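Local coordinates for protein copper-containing nitrite reductase (Hyphomicrobium denitrificans 1NES1, PDB 6TFO) that probably reduces nitrite to nitric oxide with electrons from cytochrome c, as a trimeric enzyme carrying type 1 and type 2 copper sites, at residues F226-T230 and F251-V255; G257-C263 and M276-V282; K165-L171 and D206-L212. Residue numbers count along the deposited sequence, not the author numbering.

Contact 1: residues F226-T230 and F251-V255; sequences FHGAT and FKALV. With CU (copper (II) ion), chain K.
Inside a cupredoxin domain, a type I beta turn from Phe-226 to Ala-229, closed by Ala-229 N to Phe-226 O at 3.1 Å, packs against the end of strand 246-252. Ala-253, centre of an inverse gamma turn, has its CA 6.2 Å from that of Ala-229. Apolar packing centres on Phe-251 (chi1 p): its CZ lies over one face of the Phe-226 ring (chi1 m), 3.9 Å from Phe-226 CD2. The planes are 23° apart with centroids at 5.1 Å, so the rings barely overlap. Ala-229 CB presses on Phe-251 CD2 at 3.3 Å. Polar links run through water: Gly-228 O accepts from water 1 (2.8 Å), which in turn accepts from Val-255 N (2.7 Å), and from water 2 (3.0 Å), which also donates to Lys-252 O (3.1 Å) and accepts from Thr-230 OG1 (2.8 Å). The turn carries a ligand of the type 2 copper, which is also bound by His-262, by His-419 of a neighbouring subunit and by water 3; His-227 NE2 lies 2.0 Å from CU.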
loop_
_atom_site.group_PDB
_atom_site.type_symbol
_atom_site.label_atom_id
_atom_site.label_comp_id
_atom_site.label_asym_id
_atom_site.label_seq_id
_atom_site.Cartn_x
_atom_site.Cartn_y
_atom_site.Cartn_z
ATOM N N PHE C 226 -6.061 -37.943 29.214
ATOM C CA PHE C 226 -6.043 -37.614 30.666
ATOM C C PHE C 226 -4.593 -37.604 31.164
ATOM O O PHE C 226 -3.883 -38.629 30.993
ATOM C CB PHE C 226 -6.797 -38.653 31.491
ATOM C CG PHE C 226 -8.211 -38.905 31.061
ATOM C CD1 PHE C 226 -9.240 -38.122 31.546
ATOM C CD2 PHE C 226 -8.505 -39.947 30.203
ATOM C CE1 PHE C 226 -10.548 -38.381 31.195
ATOM C CE2 PHE C 226 -9.813 -40.188 29.827
ATOM C CZ PHE C 226 -10.830 -39.408 30.325
ATOM N N HIS C 227 -4.168 -36.503 31.785
ATOM C CA HIS C 227 -2.795 -36.363 32.328
ATOM C C HIS C 227 -2.608 -37.341 33.493
ATOM O O HIS C 227 -1.435 -37.575 33.855
ATOM C CB HIS C 227 -2.507 -34.897 32.664
ATOM C CG HIS C 227 -2.280 -34.065 31.448
ATOM N ND1 HIS C 227 -1.737 -32.804 31.521
ATOM C CD2 HIS C 227 -2.489 -34.326 30.134
ATOM C CE1 HIS C 227 -1.649 -32.308 30.307
ATOM N NE2 HIS C 227 -2.103 -33.222 29.436
ATOM N N GLY C 228 -3.713 -37.890 34.024
ATOM C CA GLY C 228 -3.722 -38.858 35.145
ATOM C C GLY C 228 -3.824 -40.311 34.697
ATOM O O GLY C 228 -4.064 -41.154 35.561
ATOM N N ALA C 229 -3.692 -40.604 33.399
ATOM C CA ALA C 229 -3.700 -41.978 32.838
ATOM C C ALA C 229 -2.309 -42.318 32.301
ATOM O O ALA C 229 -1.619 -41.412 31.767
ATOM C CB ALA C 229 -4.737 -42.116 31.752
ATOM N N THR C 230 -1.919 -43.589 32.432
ATOM C CA THR C 230 -0.577 -44.102 32.050
ATOM C C THR C 230 -0.717 -45.043 30.850
ATOM O O THR C 230 -1.392 -46.062 30.998
ATOM C CB THR C 230 0.100 -44.768 33.254
ATOM O OG1 THR C 230 0.014 -43.831 34.336
ATOM C CG2 THR C 230 1.535 -45.175 32.976
ATOM N N PHE C 251 -8.713 -47.659 32.148
ATOM C CA PHE C 251 -7.356 -47.317 32.656
ATOM C C PHE C 251 -7.399 -47.221 34.188
ATOM O O PHE C 251 -8.463 -46.874 34.754
ATOM C CB PHE C 251 -6.842 -46.047 31.960
ATOM C CG PHE C 251 -7.513 -44.768 32.398
ATOM C CD1 PHE C 251 -8.732 -44.379 31.864
ATOM C CD2 PHE C 251 -6.940 -43.963 33.369
ATOM C CE1 PHE C 251 -9.353 -43.207 32.271
ATOM C CE2 PHE C 251 -7.566 -42.800 33.786
ATOM C CZ PHE C 251 -8.766 -42.412 33.225
ATOM N N LYS C 252 -6.283 -47.552 34.840
ATOM C CA LYS C 252 -6.137 -47.499 36.320
ATOM C C LYS C 252 -5.602 -46.116 36.689
ATOM O O LYS C 252 -4.628 -45.690 36.072
ATOM C CB LYS C 252 -5.242 -48.634 36.845
ATOM C CG LYS C 252 -5.960 -49.721 37.643
ATOM C CD LYS C 252 -5.582 -51.150 37.255
ATOM C CE LYS C 252 -4.162 -51.542 37.614
ATOM N NZ LYS C 252 -4.095 -52.330 38.873
ATOM N N ALA C 253 -6.267 -45.447 37.627
ATOM C CA ALA C 253 -5.807 -44.190 38.251
ATOM C C ALA C 253 -4.668 -44.519 39.229
ATOM O O ALA C 253 -4.944 -44.718 40.412
ATOM C CB ALA C 253 -6.972 -43.493 38.921
ATOM N N LEU C 254 -3.433 -44.590 38.728
ATOM C CA LEU C 254 -2.244 -45.048 39.490
ATOM C C LEU C 254 -1.714 -43.941 40.398
ATOM O O LEU C 254 -0.986 -44.277 41.333
ATOM C CB LEU C 254 -1.135 -45.468 38.522
ATOM C CG LEU C 254 -1.447 -46.666 37.631
ATOM C CD1 LEU C 254 -0.287 -46.965 36.689
ATOM C CD2 LEU C 254 -1.796 -47.897 38.464
ATOM N N VAL C 255 -1.983 -42.674 40.106
ATOM C CA VAL C 255 -1.266 -41.560 40.795
ATOM C C VAL C 255 -2.263 -40.510 41.239
ATOM O O VAL C 255 -3.078 -40.067 40.447
ATOM C CB VAL C 255 -0.195 -40.935 39.897
ATOM C CG1 VAL C 255 0.574 -39.865 40.652
ATOM C CG2 VAL C 255 0.731 -41.999 39.315
HETATM CU CU CU K . -1.807 -32.894 27.446
HETATM O O HOH W 1 -3.639 -41.470 38.332
HETATM O O HOH W 2 -2.349 -43.568 35.751
HETATM O O HOH W 3 -0.634 -33.941 26.090
#

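Contact 2: residues G257-C263 and M276-V282; sequences GIFVYHC and MYGLLLV. With CU (copper (II) ion), chain J; CU (copper (II) ion), chain K.
Tyr-261 (chi1 p) lays its ring over Gly-278, whose CA sits 3.8 Å from the ring centroid and 27° off the normal, a CH-pi contact; a CB on Gly-278 would clash with the ring. Tyr-261 OH goes on to a hydrogen bond with Pro-198 O. The two strands, 257-262 and 277-282, are antiparallel, their axes 4.4 Å apart at closest and their directions at 147°. Hydrogen-bonded pairs are Gly-257 with Val-282 (N to O 3.1 Å, O to N 2.9 Å), Phe-259 with Leu-280 (N to O and O to N both 2.7 Å) and Tyr-261 with Gly-278 (N to O and O to N both 2.8 Å); Ile-258/Leu-281, Val-260/Leu-279 and His-262/Tyr-277 are non-hydrogen-bonded. Beyond the ladder, Cys-263 N donates to Met-276 O at 3.1 Å. This is the cupredoxin strand pair that carries copper ligands at one end, where Cys-263 and Met-276 lie just past the ladder. The type 1 CU is bound by Cys-263 SG (chi1 t) at 2.1 Å and by Met-276 SD at 2.5 Å, with His-222 and His-271 completing the site. The adjacent His-262 (chi1 p) points to the other face from Tyr-261; its NE2 binds the type 2 CU at 2.0 Å and its ND1 donates to Cys-263 O at 2.8 Å, so adjacent residues bridge the two coppers. Ile-258 CD1 meets Leu-279 CD1 at 4.0 Å; on the other face, Phe-259 CE2 meets Val-282 CG2 at 3.9 Å.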
loop_
_atom_site.group_PDB
_atom_site.type_symbol
_atom_site.label_atom_id
_atom_site.label_comp_id
_atom_site.label_asym_id
_atom_site.label_seq_id
_atom_site.Cartn_x
_atom_site.Cartn_y
_atom_site.Cartn_z
ATOM N N GLY C 257 -3.410 -36.735 42.224
ATOM C CA GLY C 257 -3.123 -35.477 41.521
ATOM C C GLY C 257 -4.381 -34.823 40.984
ATOM O O GLY C 257 -5.447 -35.475 40.966
ATOM N N ILE C 258 -4.251 -33.552 40.611
ATOM C CA ILE C 258 -5.303 -32.754 39.923
ATOM C C ILE C 258 -4.829 -32.590 38.468
ATOM O O ILE C 258 -3.823 -31.918 38.209
ATOM C CB ILE C 258 -5.604 -31.449 40.695
ATOM C CG1 ILE C 258 -6.700 -30.637 40.004
ATOM C CG2 ILE C 258 -4.348 -30.623 40.963
ATOM C CD1 ILE C 258 -8.019 -31.350 39.926
ATOM N N PHE C 259 -5.466 -33.315 37.558
ATOM C CA PHE C 259 -4.966 -33.540 36.179
ATOM C C PHE C 259 -5.861 -32.800 35.182
ATOM O O PHE C 259 -7.101 -32.916 35.285
ATOM C CB PHE C 259 -4.915 -35.043 35.894
ATOM C CG PHE C 259 -3.939 -35.780 36.772
ATOM C CD1 PHE C 259 -2.573 -35.669 36.558
ATOM C CD2 PHE C 259 -4.384 -36.566 37.823
ATOM C CE1 PHE C 259 -1.671 -36.341 37.367
ATOM C CE2 PHE C 259 -3.483 -37.237 38.634
ATOM C CZ PHE C 259 -2.128 -37.117 38.410
ATOM N N VAL C 260 -5.281 -32.046 34.246
ATOM C CA VAL C 260 -6.097 -31.550 33.102
ATOM C C VAL C 260 -6.239 -32.739 32.150
ATOM O O VAL C 260 -5.279 -33.535 32.044
ATOM C CB VAL C 260 -5.600 -30.256 32.422
ATOM C CG1 VAL C 260 -4.405 -29.605 33.106
ATOM C CG2 VAL C 260 -5.384 -30.424 30.923
ATOM N N TYR C 261 -7.450 -32.939 31.641
ATOM C CA TYR C 261 -7.719 -33.780 30.450
ATOM C C TYR C 261 -8.149 -32.833 29.317
ATOM O O TYR C 261 -8.646 -31.696 29.607
ATOM C CB TYR C 261 -8.741 -34.874 30.761
ATOM C CG TYR C 261 -10.168 -34.418 30.957
ATOM C CD1 TYR C 261 -10.632 -34.028 32.203
ATOM C CD2 TYR C 261 -11.070 -34.403 29.897
ATOM C CE1 TYR C 261 -11.944 -33.623 32.389
ATOM C CE2 TYR C 261 -12.388 -34.003 30.074
ATOM C CZ TYR C 261 -12.831 -33.621 31.329
ATOM O OH TYR C 261 -14.126 -33.220 31.537
ATOM N N HIS C 262 -7.896 -33.246 28.075
ATOM C CA HIS C 262 -8.180 -32.458 26.841
ATOM C C HIS C 262 -8.362 -33.420 25.669
ATOM O O HIS C 262 -7.831 -34.548 25.731
ATOM C CB HIS C 262 -7.093 -31.403 26.568
ATOM C CG HIS C 262 -5.698 -31.926 26.431
ATOM N ND1 HIS C 262 -5.254 -32.588 25.292
ATOM C CD2 HIS C 262 -4.634 -31.862 27.272
ATOM C CE1 HIS C 262 -3.988 -32.937 25.443
ATOM N NE2 HIS C 262 -3.581 -32.503 26.667
ATOM N N CYS C 263 -9.058 -32.972 24.634
ATOM C CA CYS C 263 -9.079 -33.654 23.315
ATOM C C CYS C 263 -7.641 -33.752 22.775
ATOM O O CYS C 263 -6.834 -32.853 23.053
ATOM C CB CYS C 263 -9.995 -32.913 22.351
ATOM S SG CYS C 263 -10.198 -33.765 20.769
ATOM N N MET C 276 -12.185 -27.945 24.509
ATOM C CA MET C 276 -12.134 -29.387 24.878
ATOM C C MET C 276 -11.032 -29.597 25.932
ATOM O O MET C 276 -9.984 -30.212 25.629
ATOM C CB MET C 276 -11.949 -30.279 23.643
ATOM C CG MET C 276 -13.048 -30.056 22.592
ATOM S SD MET C 276 -13.232 -31.378 21.337
ATOM C CE MET C 276 -14.154 -32.560 22.304
ATOM N N TYR C 277 -11.291 -29.110 27.155
ATOM C CA TYR C 277 -10.424 -29.322 28.338
ATOM C C TYR C 277 -11.268 -29.392 29.613
ATOM O O TYR C 277 -12.353 -28.794 29.663
ATOM C CB TYR C 277 -9.354 -28.228 28.424
ATOM C CG TYR C 277 -9.829 -26.798 28.286
ATOM C CD1 TYR C 277 -10.227 -26.059 29.395
ATOM C CD2 TYR C 277 -9.800 -26.147 27.059
ATOM C CE1 TYR C 277 -10.608 -24.726 29.287
ATOM C CE2 TYR C 277 -10.175 -24.813 26.933
ATOM C CZ TYR C 277 -10.569 -24.095 28.052
ATOM O OH TYR C 277 -10.940 -22.790 27.939
ATOM N N GLY C 278 -10.753 -30.102 30.623
ATOM C CA GLY C 278 -11.372 -30.291 31.952
ATOM C C GLY C 278 -10.377 -30.808 32.971
ATOM O O GLY C 278 -9.179 -30.988 32.625
ATOM N N LEU C 279 -10.845 -31.049 34.194
ATOM C CA LEU C 279 -9.995 -31.534 35.320
ATOM C C LEU C 279 -10.464 -32.923 35.769
ATOM O O LEU C 279 -11.687 -33.151 35.835
ATOM C CB LEU C 279 -10.064 -30.531 36.473
ATOM C CG LEU C 279 -9.263 -29.243 36.302
ATOM C CD1 LEU C 279 -9.387 -28.376 37.543
ATOM C CD2 LEU C 279 -7.801 -29.519 35.998
ATOM N N LEU C 280 -9.501 -33.818 35.999
ATOM C CA LEU C 280 -9.621 -35.135 36.687
ATOM C C LEU C 280 -8.873 -35.038 38.021
ATOM O O LEU C 280 -7.625 -34.886 37.974
ATOM C CB LEU C 280 -8.995 -36.232 35.807
ATOM C CG LEU C 280 -8.878 -37.616 36.439
ATOM C CD1 LEU C 280 -10.272 -38.172 36.748
ATOM C CD2 LEU C 280 -8.083 -38.552 35.546
ATOM N N LEU C 281 -9.603 -35.083 39.139
ATOM C CA LEU C 281 -9.033 -35.271 40.509
ATOM C C LEU C 281 -8.954 -36.768 40.794
ATOM O O LEU C 281 -10.030 -37.425 40.824
ATOM C CB LEU C 281 -9.907 -34.575 41.561
ATOM C CG LEU C 281 -9.417 -34.657 43.005
ATOM C CD1 LEU C 281 -8.051 -34.023 43.169
ATOM C CD2 LEU C 281 -10.412 -33.991 43.943
ATOM N N VAL C 282 -7.734 -37.287 40.930
ATOM C CA VAL C 282 -7.472 -38.632 41.517
ATOM C C VAL C 282 -7.146 -38.402 42.998
ATOM O O VAL C 282 -6.028 -37.971 43.304
ATOM C CB VAL C 282 -6.362 -39.368 40.752
ATOM C CG1 VAL C 282 -6.142 -40.767 41.285
ATOM C CG2 VAL C 282 -6.677 -39.422 39.270
HETATM CU CU CU J . -11.780 -32.706 19.794
HETATM CU CU CU K . -1.807 -32.894 27.446
HETATM O O HOH W 3 -0.634 -33.941 26.090
#

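Contact 3: residues K165-L171 and D206-L212; sequences KTVRIDL and DTVELHL
Strands 166-171 and 207-212 are parallel neighbours in a sheet of the cupredoxin domain, their axes 4.5 Å apart at closest and inclined at 23°; Thr-166 pairs with Thr-207 and so on to Leu-171 with Leu-212. Lys-165 N donates to Asp-206 OD1 at 2.9 Å, and Lys-165 O accepts from Thr-207 N at 2.9 Å; Asp-206 also salt-bridges Arg-162. Val-167 N binds Thr-207 O (2.7 Å) and Val-167 O binds Glu-209 N (2.8 Å). Arg-168 (chi1 t) lays its guanidinium flat on the His-211 ring, centres 3.5 Å apart and planes at 15°, with a long salt bridge from NH1 to Glu-209 OE1 (3.8 Å). Ile-169 N and O bind Glu-209 O (2.9 Å) and His-211 N (2.8 Å), while Ile-169 CD1 packs on Val-208 CG1 at 3.8 Å. Asp-170 OD2 salt-bridges Arg-168 NE at 2.8 Å. Leu-171 N reaches His-211 O at 2.9 Å. His-211 ND1 hydrogen-bonds Glu-246, whereas His-211 NE2 donates to Glu-209 OE1 at 2.9 Å.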
loop_
_atom_site.group_PDB
_atom_site.type_symbol
_atom_site.label_atom_id
_atom_site.label_comp_id
_atom_site.label_asym_id
_atom_site.label_seq_id
_atom_site.Cartn_x
_atom_site.Cartn_y
_atom_site.Cartn_z
ATOM N N LYS C 165 -12.358 -49.106 43.354
ATOM C CA LYS C 165 -13.412 -49.840 42.601
ATOM C C LYS C 165 -13.354 -49.450 41.119
ATOM O O LYS C 165 -12.570 -48.544 40.754
ATOM C CB LYS C 165 -14.799 -49.561 43.191
ATOM C CG LYS C 165 -15.296 -48.145 42.977
ATOM C CD LYS C 165 -16.419 -47.715 43.872
ATOM C CE LYS C 165 -17.262 -46.634 43.227
ATOM N NZ LYS C 165 -18.674 -46.687 43.669
ATOM N N THR C 166 -14.167 -50.121 40.307
ATOM C CA THR C 166 -14.405 -49.778 38.888
ATOM C C THR C 166 -15.420 -48.632 38.832
ATOM O O THR C 166 -16.504 -48.791 39.412
ATOM C CB THR C 166 -14.858 -51.008 38.102
ATOM O OG1 THR C 166 -13.717 -51.856 37.984
ATOM C CG2 THR C 166 -15.394 -50.668 36.728
ATOM N N VAL C 167 -15.057 -47.526 38.170
ATOM C CA VAL C 167 -15.894 -46.301 37.971
ATOM C C VAL C 167 -16.127 -46.103 36.462
ATOM O O VAL C 167 -15.139 -45.930 35.719
ATOM C CB VAL C 167 -15.227 -45.056 38.595
ATOM C CG1 VAL C 167 -16.090 -43.813 38.467
ATOM C CG2 VAL C 167 -14.870 -45.274 40.041
ATOM N N ARG C 168 -17.386 -46.106 36.030
ATOM C CA ARG C 168 -17.776 -45.815 34.624
ATOM C C ARG C 168 -17.949 -44.303 34.485
ATOM O O ARG C 168 -18.728 -43.716 35.264
ATOM C CB ARG C 168 -19.074 -46.521 34.224
ATOM C CG ARG C 168 -19.379 -46.458 32.735
ATOM C CD ARG C 168 -20.855 -46.284 32.448
ATOM N NE ARG C 168 -21.094 -46.031 31.033
ATOM C CZ ARG C 168 -21.538 -46.918 30.143
ATOM N NH1 ARG C 168 -21.811 -48.163 30.486
ATOM N NH2 ARG C 168 -21.711 -46.548 28.888
ATOM N N ILE C 169 -17.223 -43.703 33.542
ATOM C CA ILE C 169 -17.346 -42.261 33.188
ATOM C C ILE C 169 -17.854 -42.177 31.741
ATOM O O ILE C 169 -17.278 -42.877 30.844
ATOM C CB ILE C 169 -16.004 -41.527 33.425
ATOM C CG1 ILE C 169 -15.568 -41.611 34.895
ATOM C CG2 ILE C 169 -16.086 -40.083 32.940
ATOM C CD1 ILE C 169 -14.256 -40.928 35.216
ATOM N N ASP C 170 -18.886 -41.361 31.524
ATOM C CA ASP C 170 -19.465 -41.090 30.184
ATOM C C ASP C 170 -19.162 -39.651 29.775
ATOM O O ASP C 170 -19.641 -38.749 30.461
ATOM C CB ASP C 170 -20.966 -41.370 30.183
ATOM C CG ASP C 170 -21.208 -42.860 30.228
ATOM O OD1 ASP C 170 -20.869 -43.537 29.238
ATOM O OD2 ASP C 170 -21.637 -43.339 31.287
ATOM N N LEU C 171 -18.398 -39.477 28.694
ATOM C CA LEU C 171 -18.153 -38.172 28.026
ATOM C C LEU C 171 -18.785 -38.183 26.631
ATOM O O LEU C 171 -18.679 -39.223 25.930
ATOM C CB LEU C 171 -16.647 -37.929 27.927
ATOM C CG LEU C 171 -15.928 -37.681 29.250
ATOM C CD1 LEU C 171 -14.423 -37.612 29.015
ATOM C CD2 LEU C 171 -16.456 -36.427 29.950
ATOM N N ASP C 206 -8.575 -46.751 41.738
ATOM C CA ASP C 206 -9.808 -46.960 40.934
ATOM C C ASP C 206 -9.446 -47.425 39.516
ATOM O O ASP C 206 -8.370 -47.046 39.006
ATOM C CB ASP C 206 -10.675 -45.706 40.870
ATOM C CG ASP C 206 -11.499 -45.470 42.118
ATOM O OD1 ASP C 206 -11.543 -46.376 42.938
ATOM O OD2 ASP C 206 -12.091 -44.376 42.249
ATOM N N THR C 207 -10.312 -48.251 38.929
ATOM C CA THR C 207 -10.291 -48.631 37.492
ATOM C C THR C 207 -11.377 -47.805 36.785
ATOM O O THR C 207 -12.559 -47.913 37.175
ATOM C CB THR C 207 -10.418 -50.156 37.348
ATOM O OG1 THR C 207 -9.144 -50.695 37.699
ATOM C CG2 THR C 207 -10.770 -50.620 35.951
ATOM N N VAL C 208 -10.978 -46.966 35.825
ATOM C CA VAL C 208 -11.885 -46.032 35.088
ATOM C C VAL C 208 -12.274 -46.707 33.773
ATOM O O VAL C 208 -11.348 -47.085 32.992
ATOM C CB VAL C 208 -11.243 -44.647 34.869
ATOM C CG1 VAL C 208 -12.072 -43.778 33.942
ATOM C CG2 VAL C 208 -10.989 -43.923 36.191
ATOM N N GLU C 209 -13.581 -46.937 33.608
ATOM C CA GLU C 209 -14.228 -47.442 32.372
ATOM C C GLU C 209 -14.801 -46.225 31.652
ATOM O O GLU C 209 -15.918 -45.774 32.015
ATOM C CB GLU C 209 -15.323 -48.458 32.692
ATOM C CG GLU C 209 -16.088 -48.960 31.481
ATOM C CD GLU C 209 -17.294 -49.807 31.851
ATOM O OE1 GLU C 209 -18.374 -49.606 31.275
ATOM O OE2 GLU C 209 -17.153 -50.651 32.746
ATOM N N LEU C 210 -14.027 -45.676 30.717
ATOM C CA LEU C 210 -14.383 -44.422 30.012
ATOM C C LEU C 210 -15.098 -44.745 28.710
ATOM O O LEU C 210 -14.494 -45.437 27.863
ATOM C CB LEU C 210 -13.148 -43.589 29.700
ATOM C CG LEU C 210 -13.532 -42.253 29.079
ATOM C CD1 LEU C 210 -13.660 -41.178 30.148
ATOM C CD2 LEU C 210 -12.540 -41.876 28.006
ATOM N N HIS C 211 -16.314 -44.223 28.574
ATOM C CA HIS C 211 -17.098 -44.220 27.317
ATOM C C HIS C 211 -17.035 -42.811 26.717
ATOM O O HIS C 211 -17.505 -41.869 27.402
ATOM C CB HIS C 211 -18.527 -44.667 27.613
ATOM C CG HIS C 211 -18.637 -46.117 27.936
ATOM N ND1 HIS C 211 -19.226 -47.025 27.069
ATOM C CD2 HIS C 211 -18.226 -46.828 29.006
ATOM C CE1 HIS C 211 -19.183 -48.228 27.603
ATOM N NE2 HIS C 211 -18.577 -48.133 28.792
ATOM N N LEU C 212 -16.443 -42.654 25.527
ATOM C CA LEU C 212 -16.499 -41.379 24.754
ATOM C C LEU C 212 -17.457 -41.539 23.564
ATOM O O LEU C 212 -17.104 -42.287 22.620
ATOM C CB LEU C 212 -15.091 -40.974 24.312
ATOM C CG LEU C 212 -14.932 -39.486 23.992
ATOM C CD1 LEU C 212 -13.496 -39.031 24.209
ATOM C CD2 LEU C 212 -15.369 -39.184 22.563
#

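From the N terminus, contact 3 comes first, closing the loop between strands 166-181 and 207-214; contact 1 then closes the loop from 226-230 to 251-255, and contact 2 the one around helix 268-274. The three follow in series, none nesting or crossing. Contacts 3 and 1 share a sheet: strand 246-252 flanks strand 207-214, with Phe-251 O 2.7 Å from Val-208 N. Contacts 1 and 2 meet at the type 2 copper, where His-227 and His-262 are both ligands and water 3 belongs to both. Phe-226 packs on Leu-210 of contact 3 and on Tyr-261 of contact 2, joining the two sheets of the domain.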